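Local coordinates for putative outer membrane lipoprotein (Salmonella typhimurium LT2, PDB 2RD1), which is of unknown function but is probably a lipid-anchored protein of the cell envelope, built around a small all-beta domain of the SH3 clan, at residues T3-T8 with I15-K20; G28-T33 with I42-V47. All coordinates share one frame; numbering follows the deposited sequence.

Interaction 1 (T3-T8 with I15-K20)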
ATOM      1  N   THR A   3       0.847   1.053 -11.500  1.00 47.60           N
ATOM      2  CA  THR A   3       0.562   2.473 -11.143  1.00 48.25           C
ATOM      3  C   THR A   3      -0.232   2.515  -9.840  1.00 46.63           C
ATOM      4  O   THR A   3      -0.053   3.411  -9.013  1.00 49.55           O
ATOM      5  CB  THR A   3      -0.272   3.187 -12.233  1.00 53.10           C
ATOM      6  OG1 THR A   3       0.017   2.618 -13.516  1.00 55.14           O
ATOM      7  CG2 THR A   3       0.063   4.670 -12.266  1.00 53.34           C
ATOM      8  N   ASN A   4      -1.120   1.547  -9.664  1.00 32.58           N
ATOM      9  CA  ASN A   4      -1.929   1.477  -8.454  1.00 29.26           C
ATOM     10  C   ASN A   4      -1.729   0.162  -7.733  1.00 27.58           C
ATOM     11  O   ASN A   4      -1.627  -0.897  -8.348  1.00 28.23           O
ATOM     12  CB  ASN A   4      -3.412   1.634  -8.783  1.00 29.26           C
ATOM     13  CG  ASN A   4      -3.843   3.086  -8.895  1.00 29.28           C
ATOM     14  OD1 ASN A   4      -4.855   3.392  -9.524  1.00 27.87           O
ATOM     15  ND2 ASN A   4      -3.088   3.982  -8.275  1.00 30.75           N
ATOM     16  N   TYR A   5      -1.661   0.246  -6.415  1.00 25.88           N
ATOM     17  CA  TYR A   5      -1.512  -0.923  -5.577  1.00 23.80           C
ATOM     18  C   TYR A   5      -2.594  -0.779  -4.537  1.00 24.08           C
ATOM     19  O   TYR A   5      -3.001   0.341  -4.210  1.00 22.32           O
ATOM     20  CB  TYR A   5      -0.158  -0.948  -4.872  1.00 26.54           C
ATOM     21  CG  TYR A   5       0.946  -1.634  -5.648  1.00 26.48           C
ATOM     22  CD1 TYR A   5       1.490  -1.057  -6.788  1.00 27.71           C
ATOM     23  CD2 TYR A   5       1.450  -2.860  -5.230  1.00 27.15           C
ATOM     24  CE1 TYR A   5       2.519  -1.687  -7.498  1.00 27.57           C
ATOM     25  CE2 TYR A   5       2.473  -3.498  -5.925  1.00 29.69           C
ATOM     26  CZ  TYR A   5       3.004  -2.906  -7.059  1.00 30.85           C
ATOM     27  OH  TYR A   5       4.020  -3.541  -7.739  1.00 34.89           O
ATOM     28  N   VAL A   6      -3.083  -1.912  -4.049  1.00 22.99           N
ATOM     29  CA  VAL A   6      -4.104  -1.912  -3.022  1.00 21.07           C
ATOM     30  C   VAL A   6      -3.492  -2.547  -1.793  1.00 21.83           C
ATOM     31  O   VAL A   6      -3.015  -3.686  -1.822  1.00 19.51           O
ATOM     32  CB  VAL A   6      -5.345  -2.705  -3.444  1.00 20.55           C
ATOM     33  CG1 VAL A   6      -6.320  -2.802  -2.275  1.00 17.44           C
ATOM     34  CG2 VAL A   6      -5.996  -2.031  -4.632  1.00 18.96           C
HETATM   35  N   MSE A   7      -3.504  -1.776  -0.716  1.00 23.56           N
HETATM   36  CA  MSE A   7      -2.957  -2.178   0.561  1.00 25.71           C
HETATM   37  C   MSE A   7      -4.077  -2.553   1.515  1.00 24.49           C
HETATM   38  O   MSE A   7      -5.051  -1.819   1.655  1.00 24.81           O
HETATM   39  CB  MSE A   7      -2.161  -1.012   1.146  1.00 40.01           C
HETATM   40  CG  MSE A   7      -1.596  -1.244   2.533  1.00 48.09           C
HETATM   41 SE   MSE A   7      -0.767   0.375   3.222  1.00 63.29          SE
HETATM   42  CE  MSE A   7       0.944   0.225   2.349  1.00 54.96           C
ATOM     43  N   THR A   8      -3.937  -3.701   2.164  1.00 22.94           N
ATOM     44  CA  THR A   8      -4.919  -4.143   3.137  1.00 22.86           C
ATOM     45  C   THR A   8      -4.232  -4.122   4.494  1.00 23.13           C
ATOM     46  O   THR A   8      -3.162  -4.705   4.665  1.00 23.01           O
ATOM     47  CB  THR A   8      -5.411  -5.558   2.835  1.00 27.19           C
ATOM     48  OG1 THR A   8      -6.028  -5.568   1.542  1.00 30.34           O
ATOM     49  CG2 THR A   8      -6.444  -5.997   3.873  1.00 28.42           C
ATOM     50  N   ILE A  15      -6.795   0.482   1.277  1.00 23.23           N
ATOM     51  CA  ILE A  15      -6.251   1.755   0.815  1.00 21.29           C
ATOM     52  C   ILE A  15      -5.550   1.612  -0.526  1.00 22.92           C
ATOM     53  O   ILE A  15      -4.709   0.739  -0.699  1.00 21.88           O
ATOM     54  CB  ILE A  15      -5.254   2.306   1.854  1.00 23.78           C
ATOM     55  CG1 ILE A  15      -5.998   2.599   3.155  1.00 24.12           C
ATOM     56  CG2 ILE A  15      -4.563   3.560   1.336  1.00 22.23           C
ATOM     57  CD1 ILE A  15      -5.272   2.117   4.377  1.00 23.84           C
ATOM     58  N   VAL A  16      -5.909   2.474  -1.474  1.00 24.91           N
ATOM     59  CA  VAL A  16      -5.311   2.455  -2.808  1.00 24.65           C
ATOM     60  C   VAL A  16      -4.100   3.388  -2.819  1.00 26.32           C
ATOM     61  O   VAL A  16      -4.158   4.481  -2.272  1.00 26.96           O
ATOM     62  CB  VAL A  16      -6.321   2.939  -3.878  1.00 19.70           C
ATOM     63  CG1 VAL A  16      -5.676   2.941  -5.245  1.00 14.89           C
ATOM     64  CG2 VAL A  16      -7.562   2.060  -3.860  1.00 17.21           C
ATOM     65  N   THR A  17      -3.003   2.966  -3.435  1.00 21.01           N
ATOM     66  CA  THR A  17      -1.824   3.815  -3.478  1.00 22.99           C
ATOM     67  C   THR A  17      -1.389   4.108  -4.908  1.00 23.67           C
ATOM     68  O   THR A  17      -1.818   3.450  -5.852  1.00 22.81           O
ATOM     69  CB  THR A  17      -0.623   3.166  -2.738  1.00 34.24           C
ATOM     70  OG1 THR A  17      -0.159   2.036  -3.487  1.00 33.73           O
ATOM     71  CG2 THR A  17      -1.024   2.717  -1.326  1.00 32.46           C
ATOM     72  N   GLN A  18      -0.538   5.117  -5.053  1.00 31.67           N
ATOM     73  CA  GLN A  18      -0.004   5.500  -6.352  1.00 32.81           C
ATOM     74  C   GLN A  18       1.417   4.968  -6.310  1.00 33.68           C
ATOM     75  O   GLN A  18       2.235   5.423  -5.502  1.00 34.31           O
ATOM     76  CB  GLN A  18       0.006   7.026  -6.503  1.00 42.48           C
ATOM     77  CG  GLN A  18      -1.348   7.704  -6.283  1.00 43.77           C
ATOM     78  CD  GLN A  18      -1.309   9.210  -6.549  1.00 46.67           C
ATOM     79  OE1 GLN A  18      -0.440   9.922  -6.046  1.00 48.53           O
ATOM     80  NE2 GLN A  18      -2.260   9.696  -7.337  1.00 47.18           N
ATOM     81  N   GLY A  19       1.703   3.983  -7.153  1.00 31.47           N
ATOM     82  CA  GLY A  19       3.028   3.389  -7.159  1.00 32.83           C
ATOM     83  C   GLY A  19       3.146   2.350  -6.055  1.00 32.50           C
ATOM     84  O   GLY A  19       2.322   2.320  -5.144  1.00 30.31           O
ATOM     85  N   LYS A  20       4.165   1.499  -6.133  1.00 34.73           N
ATOM     86  CA  LYS A  20       4.379   0.457  -5.131  1.00 34.75           C
ATOM     87  C   LYS A  20       4.984   1.010  -3.845  1.00 34.42           C
ATOM     88  O   LYS A  20       6.024   1.660  -3.873  1.00 34.70           O
ATOM     89  CB  LYS A  20       5.301  -0.633  -5.689  1.00 41.96           C
ATOM     90  CG  LYS A  20       5.648  -1.738  -4.686  1.00 44.19           C
ATOM     91  CD  LYS A  20       6.592  -2.790  -5.286  1.00 44.85           C
ATOM     92  CE  LYS A  20       6.743  -3.985  -4.337  1.00 46.03           C
ATOM     93  NZ  LYS A  20       7.616  -5.064  -4.887  1.00 45.88           N
TER

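Interaction 2 (G28-T33 with I42-V47)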
ATOM      1  N   GLY A  28      11.063  -0.246  10.148  1.00 79.72           N
ATOM      2  CA  GLY A  28       9.828  -0.989  10.311  1.00 77.64           C
ATOM      3  C   GLY A  28       8.666  -0.181   9.775  1.00 75.63           C
ATOM      4  O   GLY A  28       7.515  -0.379  10.166  1.00 75.40           O
HETATM    5  N   MSE A  29       8.976   0.740   8.870  1.00 58.46           N
HETATM    6  CA  MSE A  29       7.970   1.601   8.268  1.00 55.90           C
HETATM    7  C   MSE A  29       7.821   1.338   6.779  1.00 51.41           C
HETATM    8  O   MSE A  29       8.775   0.958   6.101  1.00 51.06           O
HETATM    9  CB  MSE A  29       8.343   3.073   8.467  1.00 85.96           C
HETATM   10  CG  MSE A  29       8.421   3.514   9.914  1.00 91.15           C
HETATM   11 SE   MSE A  29       6.732   3.322  10.823  1.00 99.73          SE
HETATM   12  CE  MSE A  29       5.907   4.995  10.307  1.00 95.79           C
ATOM     13  N   THR A  30       6.608   1.533   6.283  1.00 45.00           N
ATOM     14  CA  THR A  30       6.328   1.367   4.867  1.00 39.53           C
ATOM     15  C   THR A  30       5.729   2.688   4.431  1.00 36.77           C
ATOM     16  O   THR A  30       4.660   3.078   4.893  1.00 36.13           O
ATOM     17  CB  THR A  30       5.306   0.238   4.595  1.00 40.45           C
ATOM     18  OG1 THR A  30       5.825  -1.011   5.067  1.00 40.29           O
ATOM     19  CG2 THR A  30       5.032   0.120   3.103  1.00 38.61           C
ATOM     20  N   SER A  31       6.425   3.393   3.554  1.00 35.71           N
ATOM     21  CA  SER A  31       5.923   4.668   3.087  1.00 33.65           C
ATOM     22  C   SER A  31       5.168   4.477   1.782  1.00 32.06           C
ATOM     23  O   SER A  31       5.553   3.654   0.948  1.00 29.70           O
ATOM     24  CB  SER A  31       7.081   5.632   2.870  1.00 47.35           C
ATOM     25  OG  SER A  31       7.901   5.182   1.804  1.00 50.44           O
ATOM     26  N   TYR A  32       4.084   5.232   1.620  1.00 34.91           N
ATOM     27  CA  TYR A  32       3.276   5.176   0.407  1.00 35.28           C
ATOM     28  C   TYR A  32       2.706   6.553   0.107  1.00 35.32           C
ATOM     29  O   TYR A  32       2.803   7.461   0.929  1.00 35.96           O
ATOM     30  CB  TYR A  32       2.116   4.188   0.559  1.00 32.45           C
ATOM     31  CG  TYR A  32       1.092   4.585   1.599  1.00 29.68           C
ATOM     32  CD1 TYR A  32       1.323   4.368   2.956  1.00 31.00           C
ATOM     33  CD2 TYR A  32      -0.106   5.177   1.226  1.00 27.72           C
ATOM     34  CE1 TYR A  32       0.372   4.733   3.921  1.00 30.56           C
ATOM     35  CE2 TYR A  32      -1.058   5.548   2.175  1.00 29.02           C
ATOM     36  CZ  TYR A  32      -0.814   5.320   3.519  1.00 30.57           C
ATOM     37  OH  TYR A  32      -1.767   5.658   4.452  1.00 32.31           O
ATOM     38  N   THR A  33       2.102   6.689  -1.070  1.00 43.59           N
ATOM     39  CA  THR A  33       1.487   7.940  -1.505  1.00 44.83           C
ATOM     40  C   THR A  33       0.007   7.679  -1.739  1.00 46.32           C
ATOM     41  O   THR A  33      -0.344   6.888  -2.615  1.00 48.42           O
ATOM     42  CB  THR A  33       2.085   8.430  -2.837  1.00 34.51           C
ATOM     43  OG1 THR A  33       3.511   8.466  -2.745  1.00 33.73           O
ATOM     44  CG2 THR A  33       1.570   9.817  -3.164  1.00 34.72           C
ATOM     45  N   ILE A  42       3.459   3.874   7.304  1.00 33.23           N
ATOM     46  CA  ILE A  42       2.720   3.009   8.216  1.00 32.20           C
ATOM     47  C   ILE A  42       3.612   1.880   8.692  1.00 31.09           C
ATOM     48  O   ILE A  42       4.510   1.445   7.977  1.00 30.45           O
ATOM     49  CB  ILE A  42       1.470   2.400   7.527  1.00 37.19           C
ATOM     50  CG1 ILE A  42       0.735   1.469   8.492  1.00 36.94           C
ATOM     51  CG2 ILE A  42       1.879   1.620   6.278  1.00 35.52           C
ATOM     52  CD1 ILE A  42      -0.529   0.866   7.908  1.00 37.47           C
ATOM     53  N   ASN A  43       3.375   1.417   9.911  1.00 41.83           N
ATOM     54  CA  ASN A  43       4.162   0.320  10.452  1.00 43.84           C
ATOM     55  C   ASN A  43       3.991  -0.914   9.564  1.00 44.11           C
ATOM     56  O   ASN A  43       2.872  -1.351   9.286  1.00 42.81           O
ATOM     57  CB  ASN A  43       3.725   0.020  11.887  1.00 59.98           C
ATOM     58  CG  ASN A  43       4.287  -1.287  12.407  1.00 62.08           C
ATOM     59  OD1 ASN A  43       5.442  -1.627  12.152  1.00 63.57           O
ATOM     60  ND2 ASN A  43       3.470  -2.027  13.149  1.00 63.01           N
ATOM     61  N   SER A  44       5.114  -1.458   9.111  1.00 51.65           N
ATOM     62  CA  SER A  44       5.114  -2.622   8.237  1.00 51.52           C
ATOM     63  C   SER A  44       4.352  -3.812   8.802  1.00 51.62           C
ATOM     64  O   SER A  44       3.944  -4.697   8.051  1.00 53.31           O
ATOM     65  CB  SER A  44       6.553  -3.039   7.925  1.00 46.23           C
ATOM     66  OG  SER A  44       7.271  -1.963   7.349  1.00 45.83           O
ATOM     67  N   ASN A  45       4.160  -3.841  10.117  1.00 44.88           N
ATOM     68  CA  ASN A  45       3.437  -4.944  10.748  1.00 44.01           C
ATOM     69  C   ASN A  45       1.932  -4.783  10.559  1.00 42.22           C
ATOM     70  O   ASN A  45       1.178  -5.757  10.620  1.00 40.87           O
ATOM     71  CB  ASN A  45       3.759  -5.014  12.244  1.00 84.33           C
ATOM     72  CG  ASN A  45       5.217  -5.336  12.511  1.00 88.15           C
ATOM     73  OD1 ASN A  45       6.103  -4.510  12.275  1.00 90.30           O
ATOM     74  ND2 ASN A  45       5.475  -6.547  12.998  1.00 89.15           N
ATOM     75  N   ASP A  46       1.505  -3.547  10.324  1.00 33.54           N
ATOM     76  CA  ASP A  46       0.099  -3.244  10.122  1.00 31.43           C
ATOM     77  C   ASP A  46      -0.379  -3.493   8.694  1.00 29.52           C
ATOM     78  O   ASP A  46      -1.548  -3.263   8.378  1.00 28.54           O
ATOM     79  CB  ASP A  46      -0.175  -1.792  10.502  1.00 53.52           C
ATOM     80  CG  ASP A  46       0.023  -1.533  11.982  1.00 56.79           C
ATOM     81  OD1 ASP A  46      -0.706  -2.145  12.791  1.00 59.14           O
ATOM     82  OD2 ASP A  46       0.907  -0.724  12.338  1.00 57.52           O
ATOM     83  N   VAL A  47       0.520  -3.963   7.833  1.00 34.81           N
ATOM     84  CA  VAL A  47       0.166  -4.239   6.445  1.00 33.23           C
ATOM     85  C   VAL A  47      -0.083  -5.732   6.219  1.00 32.34           C
ATOM     86  O   VAL A  47       0.834  -6.550   6.331  1.00 30.26           O
ATOM     87  CB  VAL A  47       1.277  -3.778   5.475  1.00 28.46           C
ATOM     88  CG1 VAL A  47       0.854  -4.050   4.043  1.00 26.85           C
ATOM     89  CG2 VAL A  47       1.578  -2.292   5.680  1.00 28.61           C
TER

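Interaction 1 (T3-T8 with I15-K20)
Lys20 CB lies over one face of the Tyr5 ring. It sits 3.8 Å from the Tyr5 ring centroid and is offset toward the rim, a CH-pi contact. The extended lysine chain crosses obliquely toward the hydroxyl end of the ring. With CG anti to the backbone N (chi1 177°), Lys20 CG lies 3.7 Å from Tyr5 CZ. Lys20 CD follows at 3.6 Å from Tyr5 OH.

The backbones of the two strands form an antiparallel ladder. Tyr5 with Thr17 and Met7 with Ile15 are hydrogen-bonded pairs. Asn4 with Gln18 and Val6 with Val16 are non-hydrogen-bonded pairs. Thr17 O is gripped twice. Tyr5 N reaches it in the ladder, and Asn4 ND2 donates to it at 2.8 Å. The two donors come from opposite faces of the carbonyl plane. The Asn4 bond is bent, with an angle of 135° at the hydrogen. Thr17 OG1 bonds to Gly19 O at 3.0 Å and also touches Tyr5 CB at 3.3 Å. This side-chain bond links residues two apart, and Gly19 N donates to Thr3 O at 2.6 Å. On the face that carries Asn4, the apolar contact is slight: Val6 CG2 and Val16 CG2 are 4.4 Å apart.

The contact is the N-terminal beta hairpin, strands 4-9 and 14-18. Strand 4-9 is the middle of its sheet and also pairs with strand 47-52. Tyr5 packs on Lys52 and Met7 on Leu50 there, while Ile15 meets Tyr32 of strand 29-33.

Interaction 2 (G28-T33 with I42-V47)
The beta hairpin of strands 29-33 and 39-43 holds this contact, and Thr30 pairs with Ile42 near its open end. Thr30 and Ile42 form an antiparallel hydrogen-bonded pair. Thr30 N donates to Ile42 O at 2.7 Å, and Ile42 N donates back to Thr30 O. Met29 and Asn43 are the next, non-hydrogen-bonded pair. Beyond it, Ser44 N gives a straight bond to Gly28 O at 2.8 Å, with the donor above the carbonyl plane.

Side chains add to this ladder. With OG1 anti to the carbonyl carbon (chi1 -61°), Thr30 OG1 comes to 2.9 Å from Ser44 OG. The two are hydrogen-bonded, although the placement of Ser44 OG is less sure. Ile42 CG2 lies 3.4 Å from Thr30 O, and the same methyl meets Tyr32 CE1 at 4.2 Å. The Tyr32 and Ile42 side chains cross at a slant. Met29 is selenomethionine, and its chain is bent at chi2 and chi3. Met29 SE comes to 4.0 Å from Asn43 N.

After Asn43 the chain makes a type I turn closed by Asp46 N to Asn43 O. Asn43 ND2 bonds to Asp46 OD2 at 3.0 Å, meeting the carboxylate from above its plane. Asn43 OD1 takes a weak bond from Asn45 N, an Asx turn. Thr30 and Ser44 also touch Leu23 of strand 22-24.

The contact is held mainly by polar bonds, with apolar packing at Ile42 and Tyr32. The Ser44 N to Gly28 O bond extends the pairing beyond Met29 and Asn43. The asparagine contacts with Asp46 would tend to stiffen the turn leading into strand 47-52.

How the interactions relate
From the N terminus, interaction 1 comes first and closes the short loop between strands 4-9 and 14-18. The chain then runs through strand 22-24 to interaction 2, which closes the hairpin of strands 29-33 and 39-43. The two are in series and do not nest. Their centres are about 12 Å apart, and they touch. Gln18 N probably bonds to Thr33 O at 3.0 Å, while Thr17 CG2 packs on Tyr32 CD2. Met7 meets Val47, which opens strand 47-52. That strand returns to pair with 4-9, so the two hairpins are tied into one compact beta domain.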